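Local coordinates for protein dual function macrocyclase-peptidase POPB (Galerina marginata, PDB 5N4B) that cleaves peptide bonds after proline and joins peptide ends into the macrocycles that give rise to amanitin toxins, at residues D49-T52 / T53-D57; R544-K547 / V548-F551. The protein carries 1 engineered substitution. One frame throughout, in Å; residues are numbered along the deposited sequence.

Interaction 1. Residues D49-T52 / T53-D57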
loop_
_atom_site.group_PDB
_atom_site.type_symbol
_atom_site.label_atom_id
_atom_site.label_comp_id
_atom_site.label_asym_id
_atom_site.label_seq_id
_atom_site.Cartn_x
_atom_site.Cartn_y
_atom_site.Cartn_z
ATOM N N ASP A 49 -5.126 -5.045 -28.880
ATOM C CA ASP A 49 -4.491 -6.330 -28.598
ATOM C C ASP A 49 -3.280 -6.563 -29.495
ATOM O O ASP A 49 -2.255 -7.089 -29.042
ATOM C CB ASP A 49 -5.482 -7.463 -28.813
ATOM C CG ASP A 49 -6.585 -7.511 -27.777
ATOM O OD1 ASP A 49 -6.488 -6.902 -26.694
ATOM O OD2 ASP A 49 -7.572 -8.224 -28.058
ATOM N N LYS A 50 -3.373 -6.198 -30.771
ATOM C CA LYS A 50 -2.227 -6.349 -31.665
ATOM C C LYS A 50 -1.074 -5.474 -31.196
ATOM O O LYS A 50 0.093 -5.889 -31.218
ATOM C CB LYS A 50 -2.580 -6.036 -33.118
ATOM C CG LYS A 50 -3.404 -7.132 -33.797
ATOM C CD LYS A 50 -3.823 -6.740 -35.229
ATOM C CE LYS A 50 -4.808 -7.762 -35.819
ATOM N NZ LYS A 50 -5.266 -7.385 -37.199
ATOM N N TRP A 51 -1.387 -4.274 -30.755
ATOM C CA TRP A 51 -0.361 -3.349 -30.298
ATOM C C TRP A 51 0.271 -3.822 -29.000
ATOM O O TRP A 51 1.503 -3.817 -28.867
ATOM C CB TRP A 51 -0.942 -1.956 -30.148
ATOM C CG TRP A 51 0.024 -0.871 -29.685
ATOM C CD1 TRP A 51 0.814 -0.076 -30.473
ATOM C CD2 TRP A 51 0.296 -0.487 -28.339
ATOM N NE1 TRP A 51 1.566 0.771 -29.684
ATOM C CE2 TRP A 51 1.262 0.537 -28.366
ATOM C CE3 TRP A 51 -0.176 -0.925 -27.118
ATOM C CZ2 TRP A 51 1.746 1.132 -27.204
ATOM C CZ3 TRP A 51 0.318 -0.342 -25.969
ATOM C CH2 TRP A 51 1.261 0.682 -26.027
ATOM N N THR A 52 -0.534 -4.252 -28.031
ATOM C CA THR A 52 0.056 -4.705 -26.780
ATOM C C THR A 52 0.893 -5.957 -26.984
ATOM O O THR A 52 1.933 -6.115 -26.329
ATOM C CB THR A 52 -0.998 -4.945 -25.687
ATOM O OG1 THR A 52 -1.942 -5.929 -26.119
ATOM C CG2 THR A 52 -1.739 -3.678 -25.343
ATOM N N THR A 53 0.426 -6.866 -27.854
ATOM C CA THR A 53 1.173 -8.070 -28.169
ATOM C C THR A 53 2.497 -7.720 -28.825
ATOM O O THR A 53 3.552 -8.229 -28.430
ATOM C CB THR A 53 0.335 -8.974 -29.078
ATOM O OG1 THR A 53 -0.816 -9.392 -28.359
ATOM C CG2 THR A 53 1.146 -10.199 -29.508
ATOM N N ALA A 54 2.472 -6.787 -29.794
ATOM C CA ALA A 54 3.704 -6.352 -30.452
ATOM C C ALA A 54 4.676 -5.712 -29.449
ATOM O O ALA A 54 5.892 -5.951 -29.502
ATOM C CB ALA A 54 3.428 -5.375 -31.598
ATOM N N GLN A 55 4.166 -4.901 -28.526
ATOM C CA GLN A 55 5.062 -4.269 -27.565
ATOM C C GLN A 55 5.642 -5.300 -26.608
ATOM O O GLN A 55 6.837 -5.274 -26.302
ATOM C CB GLN A 55 4.296 -3.236 -26.748
ATOM C CG GLN A 55 3.869 -1.947 -27.493
ATOM C CD GLN A 55 5.009 -1.008 -27.838
ATOM O OE1 GLN A 55 6.142 -1.163 -27.382
ATOM N NE2 GLN A 55 4.716 -0.070 -28.664
ATOM N N ALA A 56 4.804 -6.207 -26.115
ATOM C CA ALA A 56 5.254 -7.194 -25.143
ATOM C C ALA A 56 6.258 -8.158 -25.774
ATOM O O ALA A 56 7.266 -8.504 -25.131
ATOM C CB ALA A 56 4.057 -7.950 -24.551
ATOM N N ASP A 57 6.064 -8.498 -27.041
ATOM C CA ASP A 57 7.001 -9.348 -27.769
ATOM C C ASP A 57 8.327 -8.636 -27.958
ATOM O O ASP A 57 9.391 -9.253 -27.786
ATOM C CB ASP A 57 6.422 -9.738 -29.139
ATOM C CG ASP A 57 5.266 -10.763 -29.062
ATOM O OD1 ASP A 57 4.981 -11.325 -27.971
ATOM O OD2 ASP A 57 4.625 -10.975 -30.142
#
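On helix 46-64, near the N-terminus of the chain, W51 and Q55 stand one turn apart and pack as an i/i+4 CH-pi pair. The Q55 methylene CG sits over the six-membered ring of W51, 3.7 Å from its centroid and 12° off the ring normal. A chi1 of -179° swings the W51 indole to the side opposite its own N, while the bend of Q55 at chi2 carries the amide past the CE2-CZ2 edge of the indole, its plane 57° from that of the ring. The amide is not bonded to the indole: Q55 NE2 and W51 NE1, both donors, lie 3.4 Å apart, and each looks outward, NE2 to Q678 on helix 668-680 and NE1, weakly, to T15. F671 of that helix meets the indole edge-to-face, and T52 OG1 bonds to K694, just past strand 688-693. This flank therefore packs the N-terminal helix against the last strand and a helix of the alpha/beta-hydrolase domain. Regular i to i+4 bonds run along the backbone, among them Q55 N to W51 O and A56 N to T52 O, both 2.9 Å. On another side of the helix T53 turns its hydroxyl back along the axis. D49 O thus accepts twice, from T53 N at 2.9 Å and from T53 OG1 at 2.8 Å, the two donors approaching from opposite faces of the carbonyl plane, each tilted out of it by a similar amount.

Interaction 2. Residues R544-K547 / V548-F551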
loop_
_atom_site.group_PDB
_atom_site.type_symbol
_atom_site.label_atom_id
_atom_site.label_comp_id
_atom_site.label_asym_id
_atom_site.label_seq_id
_atom_site.Cartn_x
_atom_site.Cartn_y
_atom_site.Cartn_z
ATOM N N ARG A 544 -1.283 19.134 -5.467
ATOM C CA ARG A 544 -2.034 20.136 -6.216
ATOM C C ARG A 544 -1.074 21.177 -6.786
ATOM O O ARG A 544 -0.175 20.828 -7.551
ATOM C CB ARG A 544 -3.208 20.708 -5.383
ATOM C CG ARG A 544 -4.300 19.634 -5.149
ATOM C CD ARG A 544 -5.400 20.048 -4.170
ATOM N NE ARG A 544 -6.041 21.272 -4.588
ATOM C CZ ARG A 544 -7.081 21.314 -5.418
ATOM N NH1 ARG A 544 -7.600 20.205 -5.937
ATOM N NH2 ARG A 544 -7.603 22.489 -5.729
ATOM N N GLU A 545 -1.217 22.455 -6.447
ATOM C CA GLU A 545 -0.350 23.437 -7.086
ATOM C C GLU A 545 1.131 23.303 -6.733
ATOM O O GLU A 545 1.955 23.897 -7.443
ATOM C CB GLU A 545 -0.839 24.862 -6.819
ATOM C CG GLU A 545 -0.613 25.359 -5.421
ATOM C CD GLU A 545 -1.739 25.040 -4.451
ATOM O OE1 GLU A 545 -2.599 24.160 -4.720
ATOM O OE2 GLU A 545 -1.765 25.715 -3.386
ATOM N N THR A 546 1.488 22.588 -5.668
ATOM C CA THR A 546 2.886 22.370 -5.324
ATOM C C THR A 546 3.405 20.991 -5.734
ATOM O O THR A 546 4.494 20.599 -5.305
ATOM C CB THR A 546 3.107 22.518 -3.812
ATOM O OG1 THR A 546 2.376 21.519 -3.129
ATOM C CG2 THR A 546 2.696 23.905 -3.267
ATOM N N LYS A 547 2.648 20.243 -6.541
ATOM C CA LYS A 547 3.068 18.888 -6.912
ATOM C C LYS A 547 4.416 18.888 -7.613
ATOM O O LYS A 547 5.160 17.905 -7.516
ATOM C CB LYS A 547 2.002 18.238 -7.818
ATOM C CG LYS A 547 2.202 16.736 -8.006
ATOM C CD LYS A 547 1.793 15.980 -6.723
ATOM C CE LYS A 547 2.680 14.843 -6.387
ATOM N NZ LYS A 547 2.343 14.352 -4.994
ATOM N N VAL A 548 4.759 19.961 -8.323
ATOM C CA VAL A 548 6.072 20.048 -8.963
ATOM C C VAL A 548 7.194 19.836 -7.948
ATOM O O VAL A 548 8.256 19.324 -8.305
ATOM C CB VAL A 548 6.236 21.368 -9.739
ATOM C CG1 VAL A 548 6.228 22.538 -8.795
ATOM C CG2 VAL A 548 7.561 21.375 -10.515
ATOM N N ASN A 549 6.969 20.171 -6.664
ATOM C CA ASN A 549 8.037 20.026 -5.686
ATOM C C ASN A 549 8.430 18.572 -5.480
ATOM O O ASN A 549 9.598 18.289 -5.210
ATOM C CB ASN A 549 7.623 20.596 -4.345
ATOM C CG ASN A 549 7.474 22.076 -4.346
ATOM O OD1 ASN A 549 7.981 22.801 -5.195
ATOM N ND2 ASN A 549 6.762 22.546 -3.346
ATOM N N THR A 550 7.468 17.659 -5.611
ATOM C CA THR A 550 7.779 16.227 -5.515
ATOM C C THR A 550 8.826 15.828 -6.538
ATOM O O THR A 550 9.780 15.094 -6.232
ATOM C CB THR A 550 6.508 15.443 -5.730
ATOM O OG1 THR A 550 5.520 15.810 -4.728
ATOM C CG2 THR A 550 6.776 13.993 -5.664
ATOM N N PHE A 551 8.633 16.289 -7.775
ATOM C CA PHE A 551 9.550 15.987 -8.867
ATOM C C PHE A 551 10.906 16.659 -8.652
ATOM O O PHE A 551 11.950 16.030 -8.816
ATOM C CB PHE A 551 8.928 16.405 -10.205
ATOM C CG PHE A 551 7.749 15.570 -10.585
ATOM C CD1 PHE A 551 6.488 15.887 -10.156
ATOM C CD2 PHE A 551 7.904 14.424 -11.319
ATOM C CE1 PHE A 551 5.395 15.091 -10.456
ATOM C CE2 PHE A 551 6.840 13.632 -11.606
ATOM C CZ PHE A 551 5.598 13.962 -11.233
HETATM O O HOH W 1 2.918 22.032 -9.395
#
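K547 sets out with CG anti to its backbone N (chi1 -167°), then bends at chi2 (74°) and again at chi3, which brings its CE across the hydroxyl of T550 on the first turn of helix 548-563. K547 CE makes the closest approach of the two side chains, 3.4 Å from T550 OG1. The polar ends have their partners outside: K547 NZ forms a salt bridge with E623 and bonds to the carbonyls of G498 and G542, and T550 OG1 bonds to the carbonyl of R529. With an acid and two carbonyls round it, the buried ammonium is well compensated and probably stays charged. N549, its CG lying beside the backbone N, folds back so that ND2 comes within 3.7 Å of T546 CB on its way to the carbonyl of G541. In the backbone, N549 N donates to T546 O at 2.9 Å, the N-H fairly straight at 156° but above the carbonyl plane. The next bond, T550 N to K547 O at 3.0 Å, is weak. K547 O also meets the edge of the F551 ring near its plane, 3.6 Å from F551 CD1. A water oxygen accepts from V548 N at 3.0 Å and donates to E545 O, joining V548 to the loop before it. T550 and F551 pack on L583 and L582 of helix 579-590, and F551 also on L639. The stretch leads into helix 548-563, which connects strands 522-526 and 572-577 of the alpha/beta-hydrolase sheet and packs on helix 579-590, the helix right after the nucleophile position of this fold.

In the fold
Interactions 1 and 2 occur in that order along the chain and do not touch: their centres are 34 Å apart and their nearest atoms about 20 Å. Interaction 1 packs against the catalytic alpha/beta-hydrolase domain; interaction 2 lies within it. Residues 49-57, from the N-terminal part of the chain, lie on strand 688-693, an outermost strand of the eight-stranded sheet, and on helix 668-680, away from the active site. Residues 544-551 lead into a helix of the domain itself, and the side chain of K547 is about 12 Å from that of A578, the engineered residue in the place of the charge-relay serine, whose other members are D662 and H699.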